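Local coordinates for carboxysome shell vertex protein CcmL (Gloeobacter violaceus, PDB 4JW0), which probably forms, as a homopentamer, the vertices of the carboxysome shell, the polyhedral compartment in which RuBisCO is sequestered for carbon dioxide fixation, at residues 10-13 with 14-17; 29-32 with 33-37. All blocks are in the same frame, centred on the assembly; numbering follows the deposited sequence.

Interaction 1: residues 10-13 with 14-17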
# COMPACT_ATOMS: atom_id res chain seq x y z
N VAL A 10 -5.70 -19.99 -9.47
CA VAL A 10 -4.28 -20.28 -9.37
C VAL A 10 -4.11 -21.44 -8.40
O VAL A 10 -4.68 -21.42 -7.31
CB VAL A 10 -3.49 -19.06 -8.87
CG1 VAL A 10 -2.04 -19.42 -8.62
CG2 VAL A 10 -3.60 -17.91 -9.87
N VAL A 11 -3.34 -22.45 -8.80
CA VAL A 11 -3.12 -23.62 -7.95
C VAL A 11 -1.66 -23.77 -7.58
O VAL A 11 -0.77 -23.65 -8.42
CB VAL A 11 -3.60 -24.92 -8.63
CG1 VAL A 11 -3.30 -26.11 -7.74
CG2 VAL A 11 -5.08 -24.84 -8.93
N SER A 12 -1.43 -24.04 -6.30
CA SER A 12 -0.09 -24.18 -5.74
C SER A 12 -0.09 -25.34 -4.75
O SER A 12 -0.84 -25.32 -3.77
CB SER A 12 0.33 -22.88 -5.04
OG SER A 12 1.53 -23.03 -4.29
N SER A 13 0.72 -26.36 -5.01
CA SER A 13 0.79 -27.51 -4.10
C SER A 13 1.91 -27.32 -3.08
O SER A 13 1.76 -27.64 -1.90
CB SER A 13 1.02 -28.81 -4.89
OG SER A 13 2.17 -28.71 -5.70
N GLN A 14 3.05 -26.81 -3.55
CA GLN A 14 4.17 -26.53 -2.68
C GLN A 14 4.07 -25.10 -2.18
O GLN A 14 4.38 -24.15 -2.90
CB GLN A 14 5.48 -26.73 -3.43
CG GLN A 14 6.66 -27.04 -2.53
CD GLN A 14 7.95 -27.23 -3.32
OE1 GLN A 14 7.92 -27.61 -4.49
NE2 GLN A 14 9.08 -26.96 -2.68
N LYS A 15 3.63 -24.95 -0.93
CA LYS A 15 3.34 -23.63 -0.39
C LYS A 15 3.47 -23.64 1.12
O LYS A 15 3.59 -24.70 1.74
CB LYS A 15 1.92 -23.22 -0.78
CG LYS A 15 0.84 -24.11 -0.18
CD LYS A 15 -0.50 -23.88 -0.86
CE LYS A 15 -1.43 -25.06 -0.64
NZ LYS A 15 -2.53 -25.09 -1.63
N GLU A 16 3.45 -22.44 1.71
CA GLU A 16 3.43 -22.32 3.16
C GLU A 16 2.24 -23.11 3.70
O GLU A 16 1.13 -22.98 3.19
CB GLU A 16 3.33 -20.85 3.56
CG GLU A 16 4.60 -20.05 3.36
CD GLU A 16 5.67 -20.37 4.39
OE1 GLU A 16 5.33 -20.99 5.42
OE2 GLU A 16 6.84 -20.01 4.17
N PRO A 17 2.47 -23.94 4.73
CA PRO A 17 1.41 -24.79 5.29
C PRO A 17 0.17 -24.02 5.77
O PRO A 17 -0.93 -24.56 5.73
CB PRO A 17 2.10 -25.50 6.46
CG PRO A 17 3.35 -24.73 6.72
CD PRO A 17 3.76 -24.16 5.40
O HOH W 1 -3.88 -24.28 -4.53
O HOH W 2 3.42 -27.76 0.95
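Lys15 folds back along the chain onto Ser12, where its NZ donates a hydrogen bond of 2.7 Å to Ser12 O. The ammonium meets this carbonyl almost end-on, with a C=O...N angle of 176°. Behind it CD and CE pass along the same oxygen, with Lys15 CE 3.2 Å from Ser12 O. Lys15 CG sits between its own backbone N and carbonyl carbon (chi1 65°), and from there the extended remainder of the chain runs back over Ser12. Water 1 lies beside the ammonium, taking a hydrogen bond from Ser12 N at 3.0 Å and a weak one from Lys15 NZ at 3.3 Å, while water 2 links two carbonyls by donating to Lys15 O and, weakly, to Ser13 O.

The two serine hydroxyls are held from a second subunit: Ser12 OG is hydrogen-bonded to Ile81 O and Ser13 OG to Asp83 OD2 of that chain. Lys15 also packs on Ile79 of the same neighbour. The segment leaves the end of strand 2-11, where Val10 bonds through its backbone to Phe24 of strand 24-30 and, with Val11, pairs antiparallel with a strand of the second subunit, carrying the sheet across the interface.

Interaction 2: residues 29-32 with 33-37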
# COMPACT_ATOMS: atom_id res chain seq x y z
N LEU A 29 -8.86 -6.26 -12.66
CA LEU A 29 -9.40 -4.99 -12.17
C LEU A 29 -10.39 -4.41 -13.16
O LEU A 29 -10.23 -4.51 -14.39
CB LEU A 29 -8.28 -3.99 -11.90
CG LEU A 29 -7.58 -4.05 -10.54
CD1 LEU A 29 -8.48 -3.51 -9.45
CD2 LEU A 29 -7.14 -5.47 -10.22
N ILE A 30 -11.44 -3.80 -12.61
CA ILE A 30 -12.45 -3.11 -13.39
C ILE A 30 -12.29 -1.62 -13.11
O ILE A 30 -12.05 -1.22 -11.96
CB ILE A 30 -13.86 -3.57 -12.99
CG1 ILE A 30 -14.08 -5.03 -13.39
CG2 ILE A 30 -14.92 -2.66 -13.60
CD1 ILE A 30 -13.99 -5.27 -14.88
N ASP A 31 -12.44 -0.79 -14.14
CA ASP A 31 -12.22 0.65 -13.99
C ASP A 31 -13.52 1.38 -13.68
O ASP A 31 -14.57 0.77 -13.50
CB ASP A 31 -11.54 1.24 -15.23
CG ASP A 31 -12.47 1.37 -16.42
OD1 ASP A 31 -13.70 1.27 -16.25
OD2 ASP A 31 -11.95 1.58 -17.54
N GLU A 32 -13.44 2.71 -13.64
CA GLU A 32 -14.55 3.55 -13.20
C GLU A 32 -15.76 3.47 -14.13
O GLU A 32 -16.86 3.84 -13.74
CB GLU A 32 -14.10 5.00 -13.11
CG GLU A 32 -13.70 5.59 -14.46
CD GLU A 32 -13.81 7.10 -14.50
OE1 GLU A 32 -13.32 7.69 -15.48
OE2 GLU A 32 -14.40 7.69 -13.57
N ALA A 33 -15.54 2.99 -15.35
CA ALA A 33 -16.62 2.90 -16.34
C ALA A 33 -17.11 1.47 -16.52
O ALA A 33 -17.89 1.19 -17.42
CB ALA A 33 -16.15 3.47 -17.67
N GLY A 34 -16.66 0.56 -15.66
CA GLY A 34 -17.08 -0.82 -15.72
C GLY A 34 -16.30 -1.61 -16.76
O GLY A 34 -16.71 -2.70 -17.16
N GLN A 35 -15.17 -1.07 -17.17
CA GLN A 35 -14.34 -1.68 -18.20
C GLN A 35 -13.12 -2.39 -17.61
O GLN A 35 -12.52 -1.91 -16.65
CB GLN A 35 -13.88 -0.61 -19.19
CG GLN A 35 -14.99 -0.12 -20.10
CD GLN A 35 -15.30 -1.10 -21.22
OE1 GLN A 35 -14.45 -1.40 -22.05
NE2 GLN A 35 -16.53 -1.61 -21.23
N PRO A 36 -12.75 -3.54 -18.20
CA PRO A 36 -11.59 -4.32 -17.75
C PRO A 36 -10.28 -3.58 -17.95
O PRO A 36 -10.06 -2.96 -18.99
CB PRO A 36 -11.63 -5.56 -18.65
CG PRO A 36 -12.95 -5.57 -19.29
CD PRO A 36 -13.43 -4.17 -19.35
N LEU A 37 -9.40 -3.69 -16.95
CA LEU A 37 -8.09 -3.07 -16.99
C LEU A 37 -7.02 -4.13 -17.15
O LEU A 37 -7.26 -5.30 -16.89
CB LEU A 37 -7.84 -2.31 -15.69
CG LEU A 37 -8.68 -1.05 -15.51
CD1 LEU A 37 -8.61 -0.55 -14.07
CD2 LEU A 37 -8.20 0.02 -16.48
O HOH W 3 -10.15 -0.20 -19.36
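Asp31 turns its carboxylate into the loop that follows it, and OD1 accepts two backbone N-H groups, Ala33 N at 2.7 Å and Gln35 N at 2.9 Å. The two donors come from opposite faces of the carboxylate plane, both well out of it, so the oxygen is gripped from two directions. The placement of CG between the backbone N and carbonyl carbon (chi1 75°) brings OD1 over the turn. The other oxygen is also used: water 3 donates to Asp31 OD2 and to Pro36 O, bridging the side chain to the returning strand.

The backbone of Asp31 is equally engaged. Its N donates to Gln35 O at 2.7 Å, and its O receives Gly34 N at 3.0 Å, the bond that closes the turn, although this donor stands above the carbonyl plane. Further back, Leu37 N reaches Leu29 O at 2.8 Å. An alanine in place of Asp31 would probably leave the N-H groups of Ala33 and Gln35 without their shared acceptor and the turn freer to shift.

Apolar contacts line the flanks. Leu37 CD1 lies 3.6 Å from Asp31 CB on one side, and Ile30 CG2 rests 3.5 Å from Gly34 CA on the other. Gly34 has a positive phi (82°) that would press a side chain against the preceding carbonyl oxygen. Ile30 O is hydrogen-bonded to Tyr40 OH of a third subunit, a bond between the hairpin and a neighbour in the pentamer.

Ile30 and Pro36 form an antiparallel non-hydrogen-bonded pair, and Asp31 to Gly34 make a type I turn: this is a beta hairpin of the OB fold with a type I turn and G1 bulge, its start held by an Asx turn.

Overall arrangement
From the N terminus, strand 2-11 runs out to interaction 1, where residues 10-17 turn away from its end into the loop that leads to strand 24-30. That strand, antiparallel to the first and next to it in the sheet, carries the chain to interaction 2, where residues 29-37 double back toward strand 39-44. The contacts therefore follow in series, neither nesting nor crossing, with their centres about 29 Å apart on opposite sides of the chain's centre. Both extend from neighbouring strands of the same antiparallel sheet of the OB fold, and each meets a different neighbouring subunit; the connections before and after strand 24-30 thus each contact another subunit.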